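Local coordinates for glucose-6-phosphate dehydrogenase (Trypanosoma cruzi, PDB 5AQ1), which catalyses the NADP-dependent oxidation of glucose 6-phosphate to 6-phosphogluconolactone, the entry step of the pentose phosphate pathway, yielding NADPH, at residues 445-448 with 449-453. Numbering follows the deposited sequence.
Sequences LIHE and ALLGN
Leu-451 lies over one face of the His-447 imidazole, one helical turn further on: its CG stands 4.2 Å from the ring centroid, 23° off the ring normal, a CH-pi contact offset toward the rim, with CD1 over the same face, nearest NE2. The histidine's first torsion (chi1 176°) turns CG away from the backbone N and beside the carbonyl carbon, which swings the ring forward along the helix, toward Leu-451. On another side of the helix Ile-446 and Leu-450 run side by side, CG2 of the former 4.2 Å from CD1 of the latter. The same turns are held by i to i+4 backbone bonds, Ala-449 N to Leu-445 O, Leu-450 N to Ile-446 O and Leu-451 N to His-447 O. The helix then closes in a Schellman motif. Asn-453 N reaches back to Glu-448 O at 3.0 Å, and Gly-452 N makes a weak bond to Ala-449 O at 3.2 Å; Gly-452, the C' residue, leaves helical geometry with a positive phi (87°). A water ties the turn to the Glu-448 side chain, donating to OE1 of Glu-448 at 2.8 Å and to O of Asn-453 at 2.7 Å. Asn-456 ND2 also bonds that OE1, while Asn-453 OD1 bonds Thr-455 OG1, so both side chains are tied to the chain leaving the helix. Arg-176 NH1, from strand 175-179 of the parallel sheet, meets the helix end at Ala-449 O. Ile-446 packs on helix 43-58 and, with Leu-450, on strand 143-148, touching Tyr-147 and Leu-145 respectively, so helix 441-451 is seated against the nucleotide-binding domain.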
ATOM      1  N   LEU B 445       4.926  33.470  16.199  1.00 35.67           N
ATOM      2  CA  LEU B 445       3.720  33.975  15.542  1.00 35.15           C
ATOM      3  C   LEU B 445       3.814  35.456  15.192  1.00 34.91           C
ATOM      4  O   LEU B 445       3.535  35.844  14.058  1.00 35.32           O
ATOM      5  CB  LEU B 445       2.482  33.695  16.402  1.00 34.46           C
ATOM      6  CG  LEU B 445       2.195  32.201  16.619  1.00 34.27           C
ATOM      7  CD1 LEU B 445       1.121  32.003  17.670  1.00 34.62           C
ATOM      8  CD2 LEU B 445       1.791  31.521  15.322  1.00 34.02           C
ATOM      9  N   ILE B 446       4.224  36.276  16.155  1.00 35.32           N
ATOM     10  CA  ILE B 446       4.429  37.706  15.908  1.00 35.17           C
ATOM     11  C   ILE B 446       5.438  37.904  14.772  1.00 35.29           C
ATOM     12  O   ILE B 446       5.226  38.736  13.887  1.00 35.62           O
ATOM     13  CB  ILE B 446       4.886  38.445  17.188  1.00 35.55           C
ATOM     14  CG1 ILE B 446       3.726  38.529  18.184  1.00 35.41           C
ATOM     15  CG2 ILE B 446       5.383  39.850  16.864  1.00 36.20           C
ATOM     16  CD1 ILE B 446       4.115  39.026  19.559  1.00 35.95           C
ATOM     17  N   HIS B 447       6.523  37.131  14.797  1.00 35.18           N
ATOM     18  CA  HIS B 447       7.539  37.175  13.742  1.00 35.99           C
ATOM     19  C   HIS B 447       6.951  36.851  12.370  1.00 35.95           C
ATOM     20  O   HIS B 447       7.254  37.520  11.386  1.00 36.18           O
ATOM     21  CB  HIS B 447       8.685  36.210  14.072  1.00 36.73           C
ATOM     22  CG  HIS B 447       9.728  36.113  13.003  1.00 38.33           C
ATOM     23  ND1 HIS B 447      10.402  37.213  12.515  1.00 39.23           N
ATOM     24  CD2 HIS B 447      10.225  35.043  12.337  1.00 38.23           C
ATOM     25  CE1 HIS B 447      11.261  36.826  11.589  1.00 39.58           C
ATOM     26  NE2 HIS B 447      11.173  35.514  11.462  1.00 39.24           N
ATOM     27  N   GLU B 448       6.103  35.830  12.314  1.00 36.34           N
ATOM     28  CA  GLU B 448       5.482  35.423  11.058  1.00 37.53           C
ATOM     29  C   GLU B 448       4.434  36.436  10.566  1.00 37.84           C
ATOM     30  O   GLU B 448       4.266  36.619   9.358  1.00 37.63           O
ATOM     31  CB  GLU B 448       4.878  34.023  11.197  1.00 38.19           C
ATOM     32  CG  GLU B 448       5.932  32.928  11.281  1.00 39.38           C
ATOM     33  CD  GLU B 448       5.404  31.623  11.845  1.00 41.24           C
ATOM     34  OE1 GLU B 448       4.191  31.358  11.716  1.00 42.49           O
ATOM     35  OE2 GLU B 448       6.207  30.853  12.420  1.00 43.83           O
ATOM     36  N   ALA B 449       3.740  37.090  11.499  1.00 36.77           N
ATOM     37  CA  ALA B 449       2.822  38.180  11.159  1.00 36.40           C
ATOM     38  C   ALA B 449       3.571  39.367  10.545  1.00 36.79           C
ATOM     39  O   ALA B 449       3.085  39.990   9.600  1.00 37.48           O
ATOM     40  CB  ALA B 449       2.042  38.627  12.385  1.00 35.99           C
ATOM     41  N   LEU B 450       4.756  39.665  11.075  1.00 35.75           N
ATOM     42  CA  LEU B 450       5.594  40.733  10.529  1.00 36.24           C
ATOM     43  C   LEU B 450       6.139  40.386   9.151  1.00 36.15           C
ATOM     44  O   LEU B 450       6.303  41.267   8.310  1.00 36.16           O
ATOM     45  CB  LEU B 450       6.755  41.049  11.477  1.00 37.36           C
ATOM     46  CG  LEU B 450       6.365  41.710  12.802  1.00 37.95           C
ATOM     47  CD1 LEU B 450       7.527  41.672  13.782  1.00 38.62           C
ATOM     48  CD2 LEU B 450       5.894  43.142  12.581  1.00 38.49           C
ATOM     49  N   LEU B 451       6.427  39.107   8.924  1.00 36.18           N
ATOM     50  CA  LEU B 451       6.869  38.651   7.608  1.00 37.00           C
ATOM     51  C   LEU B 451       5.715  38.554   6.608  1.00 36.53           C
ATOM     52  O   LEU B 451       5.946  38.494   5.405  1.00 37.20           O
ATOM     53  CB  LEU B 451       7.587  37.302   7.712  1.00 38.08           C
ATOM     54  CG  LEU B 451       8.942  37.306   8.432  1.00 39.63           C
ATOM     55  CD1 LEU B 451       9.481  35.884   8.532  1.00 39.37           C
ATOM     56  CD2 LEU B 451       9.951  38.222   7.749  1.00 39.98           C
ATOM     57  N   GLY B 452       4.480  38.526   7.102  1.00 35.87           N
ATOM     58  CA  GLY B 452       3.304  38.474   6.238  1.00 35.66           C
ATOM     59  C   GLY B 452       2.898  37.063   5.851  1.00 35.08           C
ATOM     60  O   GLY B 452       2.116  36.882   4.918  1.00 34.35           O
ATOM     61  N   ASN B 453       3.416  36.074   6.582  1.00 34.87           N
ATOM     62  CA  ASN B 453       3.104  34.671   6.357  1.00 34.22           C
ATOM     63  C   ASN B 453       1.901  34.245   7.196  1.00 34.37           C
ATOM     64  O   ASN B 453       1.986  34.160   8.422  1.00 32.31           O
ATOM     65  CB  ASN B 453       4.319  33.805   6.697  1.00 34.85           C
ATOM     66  CG  ASN B 453       4.074  32.324   6.474  1.00 35.69           C
ATOM     67  OD1 ASN B 453       3.014  31.917   6.002  1.00 35.35           O
ATOM     68  ND2 ASN B 453       5.062  31.509   6.817  1.00 36.96           N
TER
HETATM   69  O   HOH W   1       2.618  31.753   9.485  1.00 30.65           O